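Local atomic coordinates of NADPH-flavin oxidoreductase (Helicobacter pylori, PDB entry 2H0U), a protein that binds flavin mononucleotide and, as a member of the nitroreductase family, probably uses NAD(P)H to reduce flavins or nitro compounds. Residues 41-46 and 119-124. Sequence-based numbering, arbitrary orientation.
Sequences PSSIGL and KNFQEN. With FMN (flavin mononucleotide), chain B.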
loop_
_atom_site.group_PDB
_atom_site.type_symbol
_atom_site.label_atom_id
_atom_site.label_comp_id
_atom_site.label_asym_id
_atom_site.label_seq_id
_atom_site.Cartn_x
_atom_site.Cartn_y
_atom_site.Cartn_z
ATOM N N PRO A 41 -7.227 -5.868 3.301
ATOM C CA PRO A 41 -6.746 -7.170 2.747
ATOM C C PRO A 41 -5.252 -7.283 2.843
ATOM O O PRO A 41 -4.539 -6.253 2.947
ATOM C CB PRO A 41 -7.146 -7.109 1.271
ATOM C CG PRO A 41 -7.146 -5.547 0.943
ATOM C CD PRO A 41 -7.565 -4.872 2.255
ATOM N N SER A 42 -4.771 -8.522 2.797
ATOM C CA SER A 42 -3.330 -8.770 2.822
ATOM C C SER A 42 -3.073 -10.033 2.033
ATOM O O SER A 42 -3.951 -10.879 1.923
ATOM C CB SER A 42 -2.822 -8.956 4.255
ATOM O OG SER A 42 -3.604 -9.940 4.936
ATOM N N SER A 43 -1.855 -10.177 1.527
ATOM C CA SER A 43 -1.480 -11.380 0.791
ATOM C C SER A 43 -1.676 -12.629 1.660
ATOM O O SER A 43 -1.196 -12.676 2.809
ATOM C CB SER A 43 -0.035 -11.266 0.332
ATOM O OG SER A 43 0.254 -12.349 -0.545
ATOM N N ILE A 44 -2.432 -13.602 1.123
ATOM C CA ILE A 44 -2.724 -14.905 1.758
ATOM C C ILE A 44 -3.602 -14.697 2.997
ATOM O O ILE A 44 -3.745 -15.585 3.839
ATOM C CB ILE A 44 -1.452 -15.739 2.135
ATOM C CG1 ILE A 44 -0.291 -15.485 1.153
ATOM C CG2 ILE A 44 -1.818 -17.280 2.223
ATOM C CD1 ILE A 44 1.043 -16.241 1.449
ATOM N N GLY A 45 -4.235 -13.532 3.067
ATOM C CA GLY A 45 -4.939 -13.104 4.268
ATOM C C GLY A 45 -4.203 -13.168 5.616
ATOM O O GLY A 45 -4.849 -13.379 6.650
ATOM N N LEU A 46 -2.882 -12.988 5.626
ATOM C CA LEU A 46 -2.107 -13.281 6.843
ATOM C C LEU A 46 -2.160 -12.139 7.855
ATOM O O LEU A 46 -1.814 -12.339 9.006
ATOM C CB LEU A 46 -0.658 -13.633 6.534
ATOM C CG LEU A 46 -0.471 -14.957 5.766
ATOM C CD1 LEU A 46 1.024 -15.052 5.367
ATOM C CD2 LEU A 46 -0.939 -16.129 6.566
ATOM N N LYS A 119 5.087 -21.916 0.664
ATOM C CA LYS A 119 6.535 -21.994 0.595
ATOM C C LYS A 119 7.064 -21.622 -0.822
ATOM O O LYS A 119 7.965 -20.802 -0.960
ATOM C CB LYS A 119 7.003 -23.397 0.978
ATOM C CG LYS A 119 8.504 -23.575 0.876
ATOM C CD LYS A 119 8.850 -24.982 1.219
ATOM C CE LYS A 119 10.352 -25.205 1.384
ATOM N NZ LYS A 119 11.012 -25.215 0.074
ATOM N N ASN A 120 6.540 -22.273 -1.856
ATOM C CA ASN A 120 6.985 -21.976 -3.228
ATOM C C ASN A 120 6.721 -20.521 -3.637
ATOM O O ASN A 120 7.545 -19.884 -4.300
ATOM C CB ASN A 120 6.295 -22.873 -4.226
ATOM C CG ASN A 120 6.718 -22.572 -5.661
ATOM O OD1 ASN A 120 7.826 -22.924 -6.078
ATOM N ND2 ASN A 120 5.833 -21.906 -6.425
ATOM N N PHE A 121 5.537 -20.036 -3.295
ATOM C CA PHE A 121 5.142 -18.669 -3.592
ATOM C C PHE A 121 6.151 -17.686 -3.024
ATOM O O PHE A 121 6.637 -16.818 -3.737
ATOM C CB PHE A 121 3.767 -18.440 -2.984
ATOM C CG PHE A 121 3.337 -16.999 -2.929
ATOM C CD1 PHE A 121 3.178 -16.239 -4.096
ATOM C CD2 PHE A 121 2.995 -16.433 -1.712
ATOM C CE1 PHE A 121 2.717 -14.913 -4.044
ATOM C CE2 PHE A 121 2.534 -15.106 -1.647
ATOM C CZ PHE A 121 2.405 -14.347 -2.818
ATOM N N GLN A 122 6.458 -17.811 -1.740
ATOM C CA GLN A 122 7.399 -16.879 -1.099
ATOM C C GLN A 122 8.859 -17.007 -1.546
ATOM O O GLN A 122 9.483 -16.007 -1.880
ATOM C CB GLN A 122 7.330 -17.036 0.401
ATOM C CG GLN A 122 5.986 -16.541 0.994
ATOM C CD GLN A 122 6.085 -16.447 2.514
ATOM O OE1 GLN A 122 6.677 -17.302 3.138
ATOM N NE2 GLN A 122 5.492 -15.399 3.104
ATOM N N GLU A 123 9.380 -18.239 -1.527
ATOM C CA GLU A 123 10.786 -18.527 -1.818
ATOM C C GLU A 123 11.123 -18.348 -3.293
ATOM O O GLU A 123 12.184 -17.813 -3.617
ATOM C CB GLU A 123 11.150 -19.931 -1.357
ATOM C CG GLU A 123 11.007 -20.120 0.155
ATOM C CD GLU A 123 11.528 -21.451 0.681
ATOM O OE1 GLU A 123 11.991 -22.335 -0.080
ATOM O OE2 GLU A 123 11.470 -21.627 1.905
ATOM N N ASN A 124 10.218 -18.785 -4.170
ATOM C CA ASN A 124 10.511 -18.825 -5.599
ATOM C C ASN A 124 9.780 -17.782 -6.402
ATOM O O ASN A 124 10.410 -16.989 -7.120
ATOM C CB ASN A 124 10.229 -20.210 -6.150
ATOM C CG ASN A 124 11.068 -21.280 -5.466
ATOM O OD1 ASN A 124 10.607 -22.401 -5.260
ATOM N ND2 ASN A 124 12.295 -20.925 -5.084
HETATM N N1 FMN B . -5.904 -13.833 -4.010
HETATM C C2 FMN B . -5.690 -14.784 -4.998
HETATM O O2 FMN B . -6.553 -15.628 -5.203
HETATM N N3 FMN B . -4.521 -14.824 -5.712
HETATM C C4 FMN B . -3.526 -13.918 -5.441
HETATM O O4 FMN B . -2.544 -13.861 -6.178
HETATM C C4A FMN B . -3.727 -12.974 -4.410
HETATM N N5 FMN B . -2.743 -12.061 -4.120
HETATM C C5A FMN B . -2.951 -11.059 -3.187
HETATM C C6 FMN B . -1.905 -10.140 -2.967
HETATM C C7 FMN B . -2.116 -9.132 -2.013
HETATM C C7M FMN B . -1.191 -7.949 -2.042
HETATM C C8 FMN B . -3.305 -9.056 -1.261
HETATM C C8M FMN B . -3.612 -7.786 -0.457
HETATM C C9 FMN B . -4.316 -9.975 -1.495
HETATM C C9A FMN B . -4.133 -10.997 -2.449
HETATM N N10 FMN B . -5.131 -11.953 -2.685
HETATM C C10 FMN B . -4.927 -12.918 -3.702
HETATM C "C1'" FMN B . -6.431 -11.964 -1.935
HETATM C "C2'" FMN B . -6.249 -12.277 -0.443
HETATM O "O2'" FMN B . -6.335 -13.672 -0.271
HETATM C "C3'" FMN B . -7.384 -11.564 0.303
HETATM O "O3'" FMN B . -7.261 -10.164 0.144
HETATM C "C4'" FMN B . -7.427 -11.802 1.808
HETATM O "O4'" FMN B . -7.719 -13.173 2.024
HETATM C "C5'" FMN B . -8.449 -10.933 2.567
HETATM O "O5'" FMN B . -9.745 -11.232 2.018
HETATM P P FMN B . -10.632 -10.056 1.389
HETATM O O1P FMN B . -9.755 -9.369 0.374
HETATM O O2P FMN B . -11.829 -10.735 0.728
HETATM O O3P FMN B . -11.078 -9.101 2.465
#
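Ile44 and Phe121 make the apolar part of this contact: the terminal methyl CD1 of Ile44 lies 3.6 Å from Phe121 CE2 and reaches the ring obliquely, the two side chains overlapping in an antiparallel sense. CD1 is also close to the neighbouring ring atom CD2, so the methyl sits by the CD2-CE2 bond. With chi1 of 167° the ring of Phe121 swings away from its own backbone N and extends off helix 113-125 toward the loop. Phe114 and Ile118 of the same helix also touch Ile44. Since the nearest CA atoms, those of Ile44 and Phe121, are 10.2 Å apart, side chains alone bridge the gap, and they bury just 133 Å² in total.

The polar neighbour of the ring is Ser43, whose OG meets the rim of the ring close to the ring plane, 3.7 Å from Phe121 CZ. This is van der Waals contact; the hydroxyl is instead hydrogen-bonded to Glu164 of the second subunit, which also packs on Phe121.

Segment 41-46 belongs to the loop between helix 27-38 and strand 49-54, and in this nitroreductase-family dimer it lines the flavin while the second subunit supplies Arg13, Lys204 and Arg206 to the same cofactor. The loop backbone meets the dimethylbenzene end of the isoalloxazine, with Ser43 N 3.3 Å from FMN C8, although that N-H is given to Gln141. Pro41 CB approaches the ribityl chain, 3.3 Å from FMN O3'. A turn secured by Gly45 N to Ser42 O (2.9 Å) brings Gly45 CA to 3.6 Å from FMN O4'.

Within helix 113-125, Lys119 NZ forms a salt bridge with Glu123 OE1 at 3.0 Å, meeting the oxygen from above the carboxylate plane, 41° out of it.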